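Local coordinates for general stress protein 26 (Bacillus anthracis, PDB 3EC6) that is of unknown function but binds flavin-adenine dinucleotide and has the flavin-binding fold of the pyridoxamine 5'-phosphate oxidase family, consistent with a redox role, at residues A31-F36 against V44-Q49; K51-I56 against A84-D89. All coordinates share one frame; numbering follows the deposited sequence.

Contact 1 (A31-F36 against V44-Q49); sequences AFMMFF and VATDRQ. With FAD (flavin-adenine dinucleotide), chain B.
Bends at chi2 and chi3 curl the selenomethionine chain of Met33, and its CE lies 3.5 Å from CG1 of Val44. The Val44 side chain forks: CG1, anti to the backbone N (chi1 173°), takes the Met33 side, while CG2 reaches the ring of Phe35. That CG2 lies over one face of the ring, 3.8 Å from its centroid and displaced toward the rim on the CD1 and CE1 side, a CH-pi contact. Phe36 meets Ala45 more loosely. The two segments belong to the hairpin of strands 27-38 and 41-47 in the split beta-barrel of the FMN-binding, pyridoxamine 5'-phosphate oxidase-like family. Here the strands diverge, their short axes 116° apart. No direct hydrogen bond joins the segments; the isoalloxazine ring and a water bridge the gap instead. The Met34 N-H points to FAD O4 at 3.1 Å, with a weak second bond to N5. FAD N3 donates to Ala45 O at 2.8 Å in a nearly straight line (175°). Thr46 OG1 gives its proton to FAD O2 at 2.7 Å. The pyrimidine edge is thus read by both strands. SE of Met33 packs against the ring at C10 and N1. The water takes the N-H of Ala45 at 2.7 Å and lies within bonding distance of Met34 O and FAD O4. Along the ribityl chain, O2' donates to Phe32 O. Arg68 of the second subunit makes a cation-pi contact with the Phe32 ring, and Tyr77 of that subunit meets it edge-to-face.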
loop_
_atom_site.group_PDB
_atom_site.type_symbol
_atom_site.label_atom_id
_atom_site.label_comp_id
_atom_site.label_asym_id
_atom_site.label_seq_id
_atom_site.Cartn_x
_atom_site.Cartn_y
_atom_site.Cartn_z
ATOM N N ALA A 31 2.074 -4.967 -1.106
ATOM C CA ALA A 31 3.511 -5.234 -1.216
ATOM C C ALA A 31 4.138 -4.109 -2.031
ATOM O O ALA A 31 3.534 -3.599 -2.990
ATOM C CB ALA A 31 3.758 -6.583 -1.907
ATOM N N PHE A 32 5.352 -3.729 -1.669
ATOM C CA PHE A 32 6.156 -2.865 -2.545
ATOM C C PHE A 32 6.545 -3.662 -3.782
ATOM O O PHE A 32 6.953 -4.820 -3.684
ATOM C CB PHE A 32 7.417 -2.342 -1.803
ATOM C CG PHE A 32 7.079 -1.506 -0.601
ATOM C CD1 PHE A 32 6.529 -0.246 -0.778
ATOM C CD2 PHE A 32 7.276 -2.000 0.706
ATOM C CE1 PHE A 32 6.178 0.535 0.317
ATOM C CE2 PHE A 32 6.943 -1.201 1.816
ATOM C CZ PHE A 32 6.411 0.055 1.606
HETATM N N MSE A 33 6.480 -3.020 -4.941
HETATM C CA MSE A 33 6.815 -3.659 -6.231
HETATM C C MSE A 33 7.362 -2.557 -7.158
HETATM O O MSE A 33 6.962 -1.369 -7.038
HETATM C CB MSE A 33 5.617 -4.360 -6.921
HETATM C CG MSE A 33 4.894 -5.344 -6.006
HETATM SE SE MSE A 33 5.918 -6.922 -5.656
HETATM C CE MSE A 33 5.125 -8.146 -6.872
HETATM N N MSE A 34 8.300 -2.920 -8.038
HETATM C CA MSE A 34 8.725 -2.034 -9.123
HETATM C C MSE A 34 7.711 -2.088 -10.259
HETATM O O MSE A 34 7.304 -3.158 -10.692
HETATM C CB MSE A 34 10.080 -2.486 -9.650
HETATM C CG MSE A 34 11.052 -2.434 -8.556
HETATM SE SE MSE A 34 12.836 -2.878 -9.130
HETATM C CE MSE A 34 12.613 -2.566 -10.981
ATOM N N PHE A 35 7.341 -0.927 -10.781
ATOM C CA PHE A 35 6.357 -0.886 -11.860
ATOM C C PHE A 35 6.932 -0.467 -13.194
ATOM O O PHE A 35 7.591 0.597 -13.294
ATOM C CB PHE A 35 5.191 0.082 -11.485
ATOM C CG PHE A 35 4.280 -0.468 -10.449
ATOM C CD1 PHE A 35 3.102 -1.123 -10.811
ATOM C CD2 PHE A 35 4.639 -0.368 -9.078
ATOM C CE1 PHE A 35 2.242 -1.671 -9.794
ATOM C CE2 PHE A 35 3.787 -0.952 -8.093
ATOM C CZ PHE A 35 2.605 -1.582 -8.446
ATOM N N PHE A 36 6.605 -1.241 -14.233
ATOM C CA PHE A 36 6.884 -0.857 -15.633
ATOM C C PHE A 36 5.584 -0.562 -16.342
ATOM O O PHE A 36 4.520 -0.662 -15.755
ATOM C CB PHE A 36 7.588 -2.033 -16.342
ATOM C CG PHE A 36 8.742 -2.549 -15.572
ATOM C CD1 PHE A 36 9.968 -1.936 -15.664
ATOM C CD2 PHE A 36 8.571 -3.599 -14.670
ATOM C CE1 PHE A 36 11.063 -2.394 -14.883
ATOM C CE2 PHE A 36 9.662 -4.080 -13.895
ATOM C CZ PHE A 36 10.891 -3.478 -14.009
ATOM N N VAL A 44 4.275 -5.634 -13.482
ATOM C CA VAL A 44 5.229 -5.889 -12.386
ATOM C C VAL A 44 5.853 -7.265 -12.672
ATOM O O VAL A 44 5.147 -8.211 -13.036
ATOM C CB VAL A 44 4.502 -5.953 -11.043
ATOM C CG1 VAL A 44 5.442 -6.387 -9.923
ATOM C CG2 VAL A 44 3.911 -4.562 -10.723
ATOM N N ALA A 45 7.167 -7.353 -12.520
ATOM C CA ALA A 45 7.897 -8.603 -12.693
ATOM C C ALA A 45 7.944 -9.305 -11.365
ATOM O O ALA A 45 8.287 -8.686 -10.326
ATOM C CB ALA A 45 9.307 -8.285 -13.216
ATOM N N THR A 46 7.611 -10.602 -11.349
ATOM C CA THR A 46 7.634 -11.340 -10.095
ATOM C C THR A 46 7.869 -12.826 -10.350
ATOM O O THR A 46 7.921 -13.264 -11.527
ATOM C CB THR A 46 6.386 -11.046 -9.195
ATOM O OG1 THR A 46 6.666 -11.478 -7.865
ATOM C CG2 THR A 46 5.138 -11.734 -9.732
ATOM N N ASP A 47 7.941 -13.586 -9.265
ATOM C CA ASP A 47 8.108 -15.034 -9.355
ATOM C C ASP A 47 6.712 -15.646 -9.476
ATOM O O ASP A 47 5.740 -15.217 -8.786
ATOM C CB ASP A 47 8.779 -15.508 -8.059
ATOM C CG ASP A 47 8.827 -17.030 -7.939
ATOM O OD1 ASP A 47 9.753 -17.653 -8.472
ATOM O OD2 ASP A 47 7.920 -17.600 -7.279
ATOM N N ARG A 48 6.592 -16.656 -10.338
ATOM C CA ARG A 48 5.258 -17.241 -10.582
ATOM C C ARG A 48 4.637 -17.966 -9.383
ATOM O O ARG A 48 3.413 -18.129 -9.349
ATOM C CB ARG A 48 5.243 -18.145 -11.800
ATOM C CG ARG A 48 5.877 -19.441 -11.586
ATOM C CD ARG A 48 5.412 -20.402 -12.723
ATOM N NE ARG A 48 6.034 -20.041 -13.999
ATOM C CZ ARG A 48 5.378 -19.666 -15.107
ATOM N NH1 ARG A 48 4.034 -19.557 -15.161
ATOM N NH2 ARG A 48 6.087 -19.365 -16.180
ATOM N N GLN A 49 5.444 -18.301 -8.384
ATOM C CA GLN A 49 4.904 -18.896 -7.171
ATOM C C GLN A 49 4.511 -17.882 -6.082
ATOM O O GLN A 49 4.110 -18.294 -4.972
ATOM C CB GLN A 49 5.876 -19.944 -6.612
ATOM C CG GLN A 49 6.225 -21.075 -7.570
ATOM C CD GLN A 49 4.990 -21.760 -8.163
ATOM O OE1 GLN A 49 5.010 -22.156 -9.325
ATOM N NE2 GLN A 49 3.930 -21.905 -7.369
HETATM P PA FAD B . 5.404 -14.105 -1.039
HETATM O O1A FAD B . 4.691 -15.057 -1.987
HETATM O O2A FAD B . 6.909 -14.301 -0.992
HETATM O O5B FAD B . 4.938 -14.327 0.517
HETATM C C5B FAD B . 5.383 -13.371 1.450
HETATM C C4B FAD B . 4.098 -12.817 2.031
HETATM O O4B FAD B . 3.517 -13.830 2.878
HETATM C C3B FAD B . 4.396 -11.573 2.862
HETATM O O3B FAD B . 4.068 -10.386 2.141
HETATM C C2B FAD B . 3.613 -11.838 4.148
HETATM O O2B FAD B . 2.325 -11.248 4.075
HETATM C C1B FAD B . 3.454 -13.358 4.214
HETATM N N9A FAD B . 4.549 -13.982 4.999
HETATM C C8A FAD B . 5.817 -13.474 5.172
HETATM N N7A FAD B . 6.526 -14.321 5.959
HETATM C C5A FAD B . 5.743 -15.368 6.281
HETATM C C6A FAD B . 6.003 -16.494 7.062
HETATM N N6A FAD B . 7.085 -16.496 7.855
HETATM N N1A FAD B . 4.982 -17.414 7.237
HETATM C C2A FAD B . 3.738 -17.216 6.642
HETATM N N3A FAD B . 3.495 -16.088 5.864
HETATM C C4A FAD B . 4.493 -15.177 5.687
HETATM N N1 FAD B . 9.199 -8.502 -5.426
HETATM C C2 FAD B . 8.975 -8.869 -6.737
HETATM O O2 FAD B . 8.719 -10.063 -6.915
HETATM N N3 FAD B . 8.986 -7.944 -7.755
HETATM C C4 FAD B . 9.273 -6.621 -7.497
HETATM O O4 FAD B . 9.284 -5.781 -8.443
HETATM C C4X FAD B . 9.574 -6.231 -6.176
HETATM N N5 FAD B . 9.878 -4.904 -5.919
HETATM C C5X FAD B . 10.175 -4.539 -4.613
HETATM C C6 FAD B . 10.504 -3.188 -4.389
HETATM C C7 FAD B . 10.768 -2.817 -3.067
HETATM C C7M FAD B . 11.132 -1.374 -2.810
HETATM C C8 FAD B . 10.710 -3.754 -2.012
HETATM C C8M FAD B . 10.968 -3.369 -0.563
HETATM C C9 FAD B . 10.331 -5.082 -2.250
HETATM C C9A FAD B . 10.074 -5.484 -3.575
HETATM N N10 FAD B . 9.723 -6.803 -3.836
HETATM C C10 FAD B . 9.495 -7.181 -5.158
HETATM C "C1'" FAD B . 9.478 -7.829 -2.779
HETATM C "C2'" FAD B . 7.998 -7.991 -2.402
HETATM O "O2'" FAD B . 7.456 -6.761 -1.911
HETATM C "C3'" FAD B . 7.918 -9.010 -1.263
HETATM O "O3'" FAD B . 8.532 -10.216 -1.749
HETATM C "C4'" FAD B . 6.478 -9.277 -0.844
HETATM O "O4'" FAD B . 6.405 -10.028 0.411
HETATM C "C5'" FAD B . 5.739 -10.061 -1.943
HETATM O "O5'" FAD B . 4.423 -10.349 -1.495
HETATM P P FAD B . 3.896 -11.826 -1.865
HETATM O O1P FAD B . 2.609 -12.150 -1.114
HETATM O O2P FAD B . 3.902 -12.088 -3.345
HETATM O O3P FAD B . 5.153 -12.566 -1.204
HETATM O O HOH W 1 8.684 -5.490 -11.198
#

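Contact 2 (K51-I56 against A84-D89); sequences KKITDI and ASIEED. With FAD (flavin-adenine dinucleotide), chain B.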
loop_
_atom_site.group_PDB
_atom_site.type_symbol
_atom_site.label_atom_id
_atom_site.label_comp_id
_atom_site.label_asym_id
_atom_site.label_seq_id
_atom_site.Cartn_x
_atom_site.Cartn_y
_atom_site.Cartn_z
ATOM N N LYS A 51 2.606 -15.309 -3.729
ATOM C CA LYS A 51 1.254 -15.262 -3.199
ATOM C C LYS A 51 0.429 -14.189 -3.901
ATOM O O LYS A 51 -0.757 -14.342 -4.014
ATOM C CB LYS A 51 1.236 -15.094 -1.676
ATOM C CG LYS A 51 1.653 -16.341 -0.908
ATOM C CD LYS A 51 1.850 -15.933 0.581
ATOM C CE LYS A 51 2.756 -16.892 1.350
ATOM N NZ LYS A 51 2.123 -18.229 1.478
ATOM N N LYS A 52 1.067 -13.129 -4.401
ATOM C CA LYS A 52 0.302 -12.113 -5.146
ATOM C C LYS A 52 -0.305 -12.739 -6.386
ATOM O O LYS A 52 -1.396 -12.389 -6.787
ATOM C CB LYS A 52 1.183 -10.941 -5.575
ATOM C CG LYS A 52 1.863 -10.216 -4.442
ATOM C CD LYS A 52 0.845 -9.622 -3.449
ATOM C CE LYS A 52 0.670 -8.170 -3.587
ATOM N NZ LYS A 52 -0.385 -7.686 -2.660
ATOM N N ILE A 53 0.401 -13.696 -6.979
ATOM C CA ILE A 53 -0.161 -14.397 -8.116
ATOM C C ILE A 53 -1.347 -15.242 -7.697
ATOM O O ILE A 53 -2.356 -15.244 -8.377
ATOM C CB ILE A 53 0.912 -15.254 -8.853
ATOM C CG1 ILE A 53 2.129 -14.421 -9.329
ATOM C CG2 ILE A 53 0.272 -16.064 -9.986
ATOM C CD1 ILE A 53 1.855 -13.333 -10.312
ATOM N N THR A 54 -1.250 -15.978 -6.571
ATOM C CA THR A 54 -2.396 -16.711 -6.061
ATOM C C THR A 54 -3.582 -15.805 -5.712
ATOM O O THR A 54 -4.733 -16.180 -5.956
ATOM C CB THR A 54 -1.983 -17.525 -4.816
ATOM O OG1 THR A 54 -0.889 -18.356 -5.215
ATOM C CG2 THR A 54 -3.136 -18.423 -4.302
ATOM N N ASP A 55 -3.270 -14.627 -5.148
ATOM C CA ASP A 55 -4.311 -13.638 -4.796
ATOM C C ASP A 55 -5.076 -13.329 -6.066
ATOM O O ASP A 55 -6.318 -13.437 -6.083
ATOM C CB ASP A 55 -3.754 -12.319 -4.267
ATOM C CG ASP A 55 -3.104 -12.432 -2.931
ATOM O OD1 ASP A 55 -3.308 -13.457 -2.212
ATOM O OD2 ASP A 55 -2.393 -11.482 -2.585
ATOM N N ILE A 56 -4.307 -12.942 -7.099
ATOM C CA ILE A 56 -4.884 -12.454 -8.382
ATOM C C ILE A 56 -5.692 -13.603 -8.967
ATOM O O ILE A 56 -6.781 -13.392 -9.453
ATOM C CB ILE A 56 -3.822 -11.819 -9.337
ATOM C CG1 ILE A 56 -3.322 -10.484 -8.741
ATOM C CG2 ILE A 56 -4.322 -11.616 -10.808
ATOM C CD1 ILE A 56 -2.081 -9.908 -9.396
ATOM N N ALA A 84 -6.123 -7.461 -12.913
ATOM C CA ALA A 84 -4.839 -8.009 -13.219
ATOM C C ALA A 84 -4.961 -9.383 -13.878
ATOM O O ALA A 84 -5.941 -10.133 -13.688
ATOM C CB ALA A 84 -4.058 -8.129 -11.899
ATOM N N SER A 85 -3.962 -9.662 -14.707
ATOM C CA SER A 85 -3.785 -10.999 -15.275
ATOM C C SER A 85 -2.283 -11.296 -15.337
ATOM O O SER A 85 -1.451 -10.427 -15.080
ATOM C CB SER A 85 -4.451 -11.061 -16.651
ATOM O OG SER A 85 -3.858 -10.123 -17.522
ATOM N N ILE A 86 -1.939 -12.527 -15.703
ATOM C CA ILE A 86 -0.514 -12.904 -15.788
ATOM C C ILE A 86 -0.103 -12.897 -17.241
ATOM O O ILE A 86 -0.845 -13.377 -18.130
ATOM C CB ILE A 86 -0.310 -14.285 -15.160
ATOM C CG1 ILE A 86 -0.772 -14.253 -13.707
ATOM C CG2 ILE A 86 1.223 -14.659 -15.163
ATOM C CD1 ILE A 86 -0.338 -13.059 -12.933
ATOM N N GLU A 87 1.072 -12.339 -17.510
ATOM C CA GLU A 87 1.552 -12.133 -18.878
ATOM C C GLU A 87 2.912 -12.831 -18.947
ATOM O O GLU A 87 3.802 -12.594 -18.108
ATOM C CB GLU A 87 1.620 -10.610 -19.187
ATOM C CG GLU A 87 2.330 -10.288 -20.499
ATOM C CD GLU A 87 1.554 -10.760 -21.724
ATOM O OE1 GLU A 87 0.712 -9.970 -22.201
ATOM O OE2 GLU A 87 1.814 -11.862 -22.256
ATOM N N GLU A 88 3.061 -13.736 -19.926
ATOM C CA GLU A 88 4.326 -14.452 -20.066
ATOM C C GLU A 88 4.981 -14.110 -21.424
ATOM O O GLU A 88 5.910 -14.793 -21.832
ATOM C CB GLU A 88 4.134 -15.976 -19.952
ATOM C CG GLU A 88 3.476 -16.374 -18.650
ATOM C CD GLU A 88 3.837 -17.760 -18.172
ATOM O OE1 GLU A 88 5.002 -18.201 -18.335
ATOM O OE2 GLU A 88 2.953 -18.399 -17.588
ATOM N N ASP A 89 4.478 -13.086 -22.106
ATOM C CA ASP A 89 5.037 -12.654 -23.404
ATOM C C ASP A 89 6.546 -12.395 -23.283
ATOM O O ASP A 89 6.971 -11.558 -22.488
ATOM C CB ASP A 89 4.317 -11.389 -23.832
ATOM C CG ASP A 89 4.824 -10.869 -25.143
ATOM O OD1 ASP A 89 4.539 -11.506 -26.193
ATOM O OD2 ASP A 89 5.526 -9.843 -25.139
HETATM P PA FAD B . 5.404 -14.105 -1.039
HETATM O O1A FAD B . 4.691 -15.057 -1.987
HETATM O O2A FAD B . 6.909 -14.301 -0.992
HETATM O O5B FAD B . 4.938 -14.327 0.517
HETATM C C5B FAD B . 5.383 -13.371 1.450
HETATM C C4B FAD B . 4.098 -12.817 2.031
HETATM O O4B FAD B . 3.517 -13.830 2.878
HETATM C C3B FAD B . 4.396 -11.573 2.862
HETATM O O3B FAD B . 4.068 -10.386 2.141
HETATM C C2B FAD B . 3.613 -11.838 4.148
HETATM O O2B FAD B . 2.325 -11.248 4.075
HETATM C C1B FAD B . 3.454 -13.358 4.214
HETATM N N9A FAD B . 4.549 -13.982 4.999
HETATM C C8A FAD B . 5.817 -13.474 5.172
HETATM N N7A FAD B . 6.526 -14.321 5.959
HETATM C C5A FAD B . 5.743 -15.368 6.281
HETATM C C6A FAD B . 6.003 -16.494 7.062
HETATM N N6A FAD B . 7.085 -16.496 7.855
HETATM N N1A FAD B . 4.982 -17.414 7.237
HETATM C C2A FAD B . 3.738 -17.216 6.642
HETATM N N3A FAD B . 3.495 -16.088 5.864
HETATM C C4A FAD B . 4.493 -15.177 5.687
HETATM N N1 FAD B . 9.199 -8.502 -5.426
HETATM C C2 FAD B . 8.975 -8.869 -6.737
HETATM O O2 FAD B . 8.719 -10.063 -6.915
HETATM N N3 FAD B . 8.986 -7.944 -7.755
HETATM C C4 FAD B . 9.273 -6.621 -7.497
HETATM O O4 FAD B . 9.284 -5.781 -8.443
HETATM C C4X FAD B . 9.574 -6.231 -6.176
HETATM N N5 FAD B . 9.878 -4.904 -5.919
HETATM C C5X FAD B . 10.175 -4.539 -4.613
HETATM C C6 FAD B . 10.504 -3.188 -4.389
HETATM C C7 FAD B . 10.768 -2.817 -3.067
HETATM C C7M FAD B . 11.132 -1.374 -2.810
HETATM C C8 FAD B . 10.710 -3.754 -2.012
HETATM C C8M FAD B . 10.968 -3.369 -0.563
HETATM C C9 FAD B . 10.331 -5.082 -2.250
HETATM C C9A FAD B . 10.074 -5.484 -3.575
HETATM N N10 FAD B . 9.723 -6.803 -3.836
HETATM C C10 FAD B . 9.495 -7.181 -5.158
HETATM C "C1'" FAD B . 9.478 -7.829 -2.779
HETATM C "C2'" FAD B . 7.998 -7.991 -2.402
HETATM O "O2'" FAD B . 7.456 -6.761 -1.911
HETATM C "C3'" FAD B . 7.918 -9.010 -1.263
HETATM O "O3'" FAD B . 8.532 -10.216 -1.749
HETATM C "C4'" FAD B . 6.478 -9.277 -0.844
HETATM O "O4'" FAD B . 6.405 -10.028 0.411
HETATM C "C5'" FAD B . 5.739 -10.061 -1.943
HETATM O "O5'" FAD B . 4.423 -10.349 -1.495
HETATM P P FAD B . 3.896 -11.826 -1.865
HETATM O O1P FAD B . 2.609 -12.150 -1.114
HETATM O O2P FAD B . 3.902 -12.088 -3.345
HETATM O O3P FAD B . 5.153 -12.566 -1.204
#
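The helical segment 51-56 crosses strand segment 84-87 at -125°, with the short axes 9.1 Å apart at their closest. No hydrogen bond joins them; apolar side chains make the contact, with one touch on a backbone oxygen. Ile56 points at the strand and straddles the methyl of Ala84: its CD1 and its CG2 each lie 3.7 Å from Ala84 CB. CG2 also rests against the Ala84 carbonyl oxygen. One turn back, Ile53 reaches across with the end of its chain. Its bend at chi2 (-62°) carries CD1 to CD1 of Ile86, and these methyls meet tip to tip at 3.4 Å, tighter than usual. Ile116 of strand 113-126 touches both helix isoleucines, and Val62 covers Ile56 and Ala84. The helix covers the sheet side to which Ile116 and Val62 point. Its first turn faces the cofactor. Lys51 N donates to FAD O1A at 2.7 Å, nearly straight, and Lys52 N donates to O2P at 3.2 Å. The Lys52 side chain passes O2P with CG, then carries NZ on to Leu20 O, Thr22 and His29. Methyl groups thus seat the helix on the sheet, while its N-terminal N-H groups, probably aided by the helix dipole, hold the negative diphosphate.

Contacts 1 and 2 lie in series along the chain, their centres about 9 Å apart, and they grip different parts of one FAD. Contact 1 holds the isoalloxazine ring and ribityl chain; the helix segment 51-56 of contact 2 holds the diphosphate. The turn after strand 41-47 leads straight into helix 51-58, so the flavin-binding strand and phosphate-binding helix are neighbours. Ile53 is shared: its CD1 packs 3.7 Å from Thr46 CG2, and its CG1 lies 3.7 Å from Asp47 O. A salt bridge, Arg48 NH2 to Glu88 OE1 at 2.7 Å, ties segment 44-49 to segment 84-89. Glu79 of the second subunit also bonds FAD, so the pocket spans the dimer interface.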